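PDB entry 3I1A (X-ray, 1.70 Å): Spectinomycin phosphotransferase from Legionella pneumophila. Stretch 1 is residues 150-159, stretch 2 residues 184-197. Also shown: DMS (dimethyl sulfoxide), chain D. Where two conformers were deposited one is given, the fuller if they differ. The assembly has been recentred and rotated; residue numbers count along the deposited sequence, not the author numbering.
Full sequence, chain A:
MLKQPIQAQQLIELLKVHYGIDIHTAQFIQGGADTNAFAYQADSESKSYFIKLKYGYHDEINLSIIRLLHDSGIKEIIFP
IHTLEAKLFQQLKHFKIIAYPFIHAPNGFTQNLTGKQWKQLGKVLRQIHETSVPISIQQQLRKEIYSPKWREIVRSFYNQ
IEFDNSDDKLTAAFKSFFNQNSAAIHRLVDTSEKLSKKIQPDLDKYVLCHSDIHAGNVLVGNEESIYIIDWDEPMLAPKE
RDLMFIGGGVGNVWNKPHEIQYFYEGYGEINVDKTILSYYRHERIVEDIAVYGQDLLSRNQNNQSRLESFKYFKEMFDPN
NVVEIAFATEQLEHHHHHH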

# COMPACT_ATOMS: atom_id res chain seq x y z
N TRP A 150 9.37 -11.15 -9.94
CA TRP A 150 10.18 -10.98 -8.75
C TRP A 150 10.95 -12.22 -8.36
O TRP A 150 12.09 -12.14 -7.91
CB TRP A 150 9.29 -10.52 -7.60
CG TRP A 150 8.44 -9.39 -8.02
CD1 TRP A 150 7.09 -9.42 -8.29
CD2 TRP A 150 8.87 -8.05 -8.29
NE1 TRP A 150 6.66 -8.18 -8.71
CE2 TRP A 150 7.73 -7.32 -8.71
CE3 TRP A 150 10.11 -7.40 -8.21
CZ2 TRP A 150 7.80 -5.97 -9.05
CZ3 TRP A 150 10.17 -6.05 -8.54
CH2 TRP A 150 9.03 -5.35 -8.96
N ARG A 151 10.33 -13.38 -8.51
CA ARG A 151 11.03 -14.60 -8.18
C ARG A 151 12.26 -14.72 -9.08
O ARG A 151 13.31 -15.14 -8.63
CB ARG A 151 10.12 -15.81 -8.37
CG ARG A 151 9.00 -15.88 -7.34
CD ARG A 151 8.26 -17.20 -7.42
NE ARG A 151 7.38 -17.29 -8.58
CZ ARG A 151 6.20 -16.70 -8.69
NH1 ARG A 151 5.73 -15.95 -7.69
NH2 ARG A 151 5.45 -16.90 -9.77
N GLU A 152 12.12 -14.35 -10.34
CA GLU A 152 13.23 -14.42 -11.28
C GLU A 152 14.34 -13.47 -10.88
O GLU A 152 15.51 -13.84 -10.90
CB GLU A 152 12.76 -14.11 -12.71
CG GLU A 152 11.76 -15.14 -13.25
CD GLU A 152 11.28 -14.83 -14.65
OE1 GLU A 152 11.09 -13.64 -14.99
OE2 GLU A 152 11.06 -15.78 -15.43
N ILE A 153 13.97 -12.25 -10.50
CA ILE A 153 14.97 -11.26 -10.09
C ILE A 153 15.77 -11.76 -8.89
O ILE A 153 16.99 -11.62 -8.85
CB ILE A 153 14.32 -9.91 -9.75
CG1 ILE A 153 13.86 -9.23 -11.03
CG2 ILE A 153 15.32 -9.00 -9.03
CD1 ILE A 153 12.88 -8.09 -10.79
N VAL A 154 15.10 -12.35 -7.90
CA VAL A 154 15.86 -12.81 -6.75
C VAL A 154 16.79 -13.95 -7.18
O VAL A 154 17.89 -14.08 -6.65
CB VAL A 154 14.95 -13.28 -5.58
CG1 VAL A 154 15.79 -13.81 -4.46
CG2 VAL A 154 14.10 -12.10 -5.06
N ARG A 155 16.37 -14.77 -8.13
CA ARG A 155 17.27 -15.85 -8.55
C ARG A 155 18.47 -15.27 -9.27
O ARG A 155 19.56 -15.84 -9.20
CB ARG A 155 16.56 -16.87 -9.47
CG ARG A 155 15.47 -17.63 -8.77
CD ARG A 155 15.00 -18.84 -9.56
NE ARG A 155 13.71 -19.31 -9.06
CZ ARG A 155 12.55 -18.99 -9.63
NH1 ARG A 155 12.52 -18.22 -10.71
NH2 ARG A 155 11.41 -19.44 -9.12
N SER A 156 18.29 -14.14 -9.96
CA SER A 156 19.41 -13.53 -10.66
C SER A 156 20.46 -13.06 -9.65
O SER A 156 21.62 -12.89 -10.01
CB SER A 156 18.97 -12.35 -11.53
OG SER A 156 18.56 -11.24 -10.74
N PHE A 157 20.06 -12.85 -8.40
CA PHE A 157 21.00 -12.41 -7.36
C PHE A 157 21.96 -13.52 -6.93
O PHE A 157 23.08 -13.24 -6.53
CB PHE A 157 20.30 -11.93 -6.08
CG PHE A 157 19.46 -10.68 -6.23
CD1 PHE A 157 19.51 -9.89 -7.38
CD2 PHE A 157 18.62 -10.29 -5.19
CE1 PHE A 157 18.76 -8.74 -7.49
CE2 PHE A 157 17.85 -9.12 -5.29
CZ PHE A 157 17.92 -8.35 -6.44
N TYR A 158 21.49 -14.77 -6.98
CA TYR A 158 22.29 -15.90 -6.53
C TYR A 158 23.76 -15.88 -6.92
O TYR A 158 24.64 -16.02 -6.07
CB TYR A 158 21.65 -17.21 -7.03
CG TYR A 158 20.28 -17.49 -6.41
CD1 TYR A 158 19.45 -18.46 -6.95
CD2 TYR A 158 19.85 -16.80 -5.27
CE1 TYR A 158 18.21 -18.75 -6.38
CE2 TYR A 158 18.61 -17.09 -4.68
CZ TYR A 158 17.79 -18.07 -5.24
OH TYR A 158 16.58 -18.39 -4.65
N ASN A 159 24.03 -15.68 -8.20
CA ASN A 159 25.40 -15.67 -8.65
C ASN A 159 26.16 -14.39 -8.34
O ASN A 159 27.38 -14.37 -8.35
CB ASN A 159 25.47 -16.00 -10.15
CG ASN A 159 25.11 -17.45 -10.44
OD1 ASN A 159 25.16 -18.30 -9.56
ND2 ASN A 159 24.75 -17.73 -11.69
N ALA A 184 17.05 -19.38 4.09
CA ALA A 184 15.75 -18.76 4.23
C ALA A 184 15.36 -18.06 2.94
O ALA A 184 14.20 -18.09 2.55
CB ALA A 184 15.76 -17.76 5.40
N ILE A 185 16.32 -17.45 2.24
CA ILE A 185 15.99 -16.74 1.01
C ILE A 185 15.55 -17.66 -0.12
O ILE A 185 14.58 -17.38 -0.86
CB ILE A 185 17.18 -15.87 0.58
CG1 ILE A 185 17.38 -14.80 1.67
CG2 ILE A 185 16.94 -15.23 -0.78
CD1 ILE A 185 18.66 -13.97 1.50
N HIS A 186 16.24 -18.78 -0.26
CA HIS A 186 15.87 -19.72 -1.30
C HIS A 186 14.50 -20.32 -0.94
O HIS A 186 13.66 -20.53 -1.82
CB HIS A 186 16.94 -20.81 -1.41
CG HIS A 186 18.15 -20.39 -2.20
ND1 HIS A 186 18.41 -20.85 -3.47
CD2 HIS A 186 19.15 -19.52 -1.90
CE1 HIS A 186 19.52 -20.29 -3.92
NE2 HIS A 186 19.99 -19.48 -2.99
N ARG A 187 14.27 -20.58 0.34
CA ARG A 187 12.99 -21.14 0.77
C ARG A 187 11.83 -20.19 0.45
O ARG A 187 10.76 -20.63 0.00
CB ARG A 187 13.02 -21.46 2.28
CG ARG A 187 11.70 -22.01 2.84
CD ARG A 187 11.81 -22.39 4.31
NE ARG A 187 10.51 -22.72 4.91
CZ ARG A 187 10.34 -23.24 6.11
NH1 ARG A 187 11.40 -23.51 6.87
NH2 ARG A 187 9.12 -23.48 6.58
N LEU A 188 12.02 -18.89 0.66
CA LEU A 188 10.97 -17.92 0.34
C LEU A 188 10.64 -17.99 -1.14
O LEU A 188 9.47 -18.05 -1.52
CB LEU A 188 11.40 -16.49 0.71
CG LEU A 188 11.43 -16.23 2.23
CD1 LEU A 188 12.39 -15.11 2.56
CD2 LEU A 188 10.01 -15.93 2.72
N VAL A 189 11.67 -17.98 -1.98
CA VAL A 189 11.49 -18.02 -3.44
C VAL A 189 10.88 -19.34 -3.93
O VAL A 189 9.93 -19.35 -4.72
CB VAL A 189 12.85 -17.86 -4.18
CG1 VAL A 189 12.66 -18.06 -5.69
CG2 VAL A 189 13.44 -16.47 -3.90
N ASP A 190 11.44 -20.44 -3.46
CA ASP A 190 10.99 -21.76 -3.88
C ASP A 190 9.60 -22.09 -3.37
O ASP A 190 8.85 -22.85 -4.02
CB ASP A 190 11.99 -22.82 -3.41
CG ASP A 190 13.38 -22.64 -4.03
OD1 ASP A 190 13.52 -21.91 -5.03
OD2 ASP A 190 14.33 -23.27 -3.51
N THR A 191 9.24 -21.52 -2.21
CA THR A 191 7.90 -21.79 -1.68
C THR A 191 6.88 -20.97 -2.45
O THR A 191 5.80 -21.48 -2.78
CB THR A 191 7.79 -21.46 -0.19
OG1 THR A 191 8.60 -22.38 0.55
CG2 THR A 191 6.33 -21.59 0.27
N SER A 192 7.22 -19.72 -2.74
CA SER A 192 6.33 -18.88 -3.53
C SER A 192 6.11 -19.55 -4.89
O SER A 192 4.98 -19.63 -5.38
CB SER A 192 6.94 -17.48 -3.71
OG SER A 192 6.18 -16.73 -4.63
N GLU A 193 7.19 -20.04 -5.50
CA GLU A 193 7.11 -20.71 -6.81
C GLU A 193 6.25 -21.97 -6.75
O GLU A 193 5.37 -22.16 -7.59
CB GLU A 193 8.53 -21.03 -7.31
CG GLU A 193 8.67 -21.57 -8.75
CD GLU A 193 8.28 -20.58 -9.85
OE1 GLU A 193 8.69 -19.40 -9.80
OE2 GLU A 193 7.58 -21.00 -10.80
N LYS A 194 6.49 -22.83 -5.76
CA LYS A 194 5.73 -24.08 -5.57
C LYS A 194 4.25 -23.81 -5.35
O LYS A 194 3.38 -24.50 -5.90
CB LYS A 194 6.28 -24.84 -4.37
CG LYS A 194 5.57 -26.15 -4.03
CD LYS A 194 5.85 -26.55 -2.58
CE LYS A 194 5.67 -28.06 -2.33
NZ LYS A 194 6.74 -28.90 -2.97
N LEU A 195 3.95 -22.81 -4.52
CA LEU A 195 2.58 -22.48 -4.24
C LEU A 195 1.90 -21.87 -5.46
O LEU A 195 0.71 -22.11 -5.68
CB LEU A 195 2.48 -21.55 -3.03
CG LEU A 195 2.94 -22.17 -1.70
CD1 LEU A 195 2.72 -21.18 -0.55
CD2 LEU A 195 2.17 -23.46 -1.43
N SER A 196 2.63 -21.11 -6.27
CA SER A 196 1.99 -20.52 -7.44
C SER A 196 1.57 -21.62 -8.41
O SER A 196 0.55 -21.49 -9.09
CB SER A 196 2.91 -19.53 -8.18
OG SER A 196 3.98 -20.17 -8.85
N LYS A 197 2.35 -22.69 -8.47
CA LYS A 197 2.06 -23.80 -9.37
C LYS A 197 0.85 -24.61 -8.93
O LYS A 197 0.15 -25.19 -9.76
CB LYS A 197 3.28 -24.72 -9.48
CG LYS A 197 4.41 -24.17 -10.32
CD LYS A 197 5.63 -25.10 -10.27
CE LYS A 197 6.72 -24.65 -11.23
NZ LYS A 197 7.94 -25.52 -11.16
S DMS D . 14.69 -21.92 7.33
O DMS D . 14.54 -23.31 7.84
C1 DMS D . 16.20 -21.28 7.97
C2 DMS D . 15.00 -21.95 5.58
O HOH W 1 5.85 -19.02 -11.92
O HOH W 2 15.31 -20.47 -6.29
O HOH W 3 12.35 -21.71 -7.53
O HOH W 4 10.01 -18.04 -11.67

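The two stretches form a roughly antiparallel helix-helix contact in which a small apolar centre is bordered by a double arginine-glutamate salt bridge on one side along the helices and by a tyrosine-histidine stack on the other. The axes of helix 150-157 and helix 184-197 approach to 10.1 Å, with their N-to-C directions 150° apart, and about 505 Å² of surface is buried, both sides summed. The backbones come nearest where Arg 151 faces Val 189, whose CA atoms lie 5.9 Å apart. Because the helices run in nearly opposite directions, residues later in the first stretch meet residues earlier in the second.

The CA-to-CB bond of Val 189 points toward the first helix, as that of Val 154 does toward the second, and the two side chains meet with Val 154 CG1 3.6 Å from Val 189 CG2. Val 154 CG1 also lies 4.1 Å from Ile 185 CG2, one helical turn earlier, so Val 154 packs against two successive turns.

Arg 151 fills a hole formed by Val 189, Ser 192, Glu 193 and Ser 196. Its aliphatic portion passes the backbone of Val 189, with Arg 151 CD 3.8 Å from Val 189 O, while its guanidinium reaches the polar residues beyond. Arg 151 NE donates a hydrogen bond to Glu 193 OE1 at 2.8 Å, and Arg 155 NH2 donates another to the same Glu 193 OE1, also at 2.8 Å. Both are salt bridges, and the carboxylate oxygen lies near the plane of each guanidinium, where the N-H groups point. One carboxylate thus ties together two arginines a helical turn apart. Water 1 extends the pairing, accepting from Arg 151 NH2 (3.0 Å) and donating to Glu 193 OE2 (2.9 Å). Ser 196 OG sits over one face of the Arg 151 guanidinium, 3.7 Å from Arg 151 NH2; Ser 196 OG donates within its own helix, to Glu 193 O at 2.7 Å.

At the other end, the rings of Tyr 158 and His 186 form an offset stack, their centroids 3.7 Å apart and their planes inclined by 13°. Both CA-to-CB bonds point sideways, yet the side-chain ends approach closely, with Tyr 158 CZ 3.1 Å from His 186 CE1. Water 2 links this region to the charged one: it lies 2.9 Å from Tyr 158 OH and donates to Asp 190 OD1 at 2.6 Å. Water 3 likewise bridges Arg 155 NH2 (2.9 Å) and Asp 190 OD1 (2.8 Å).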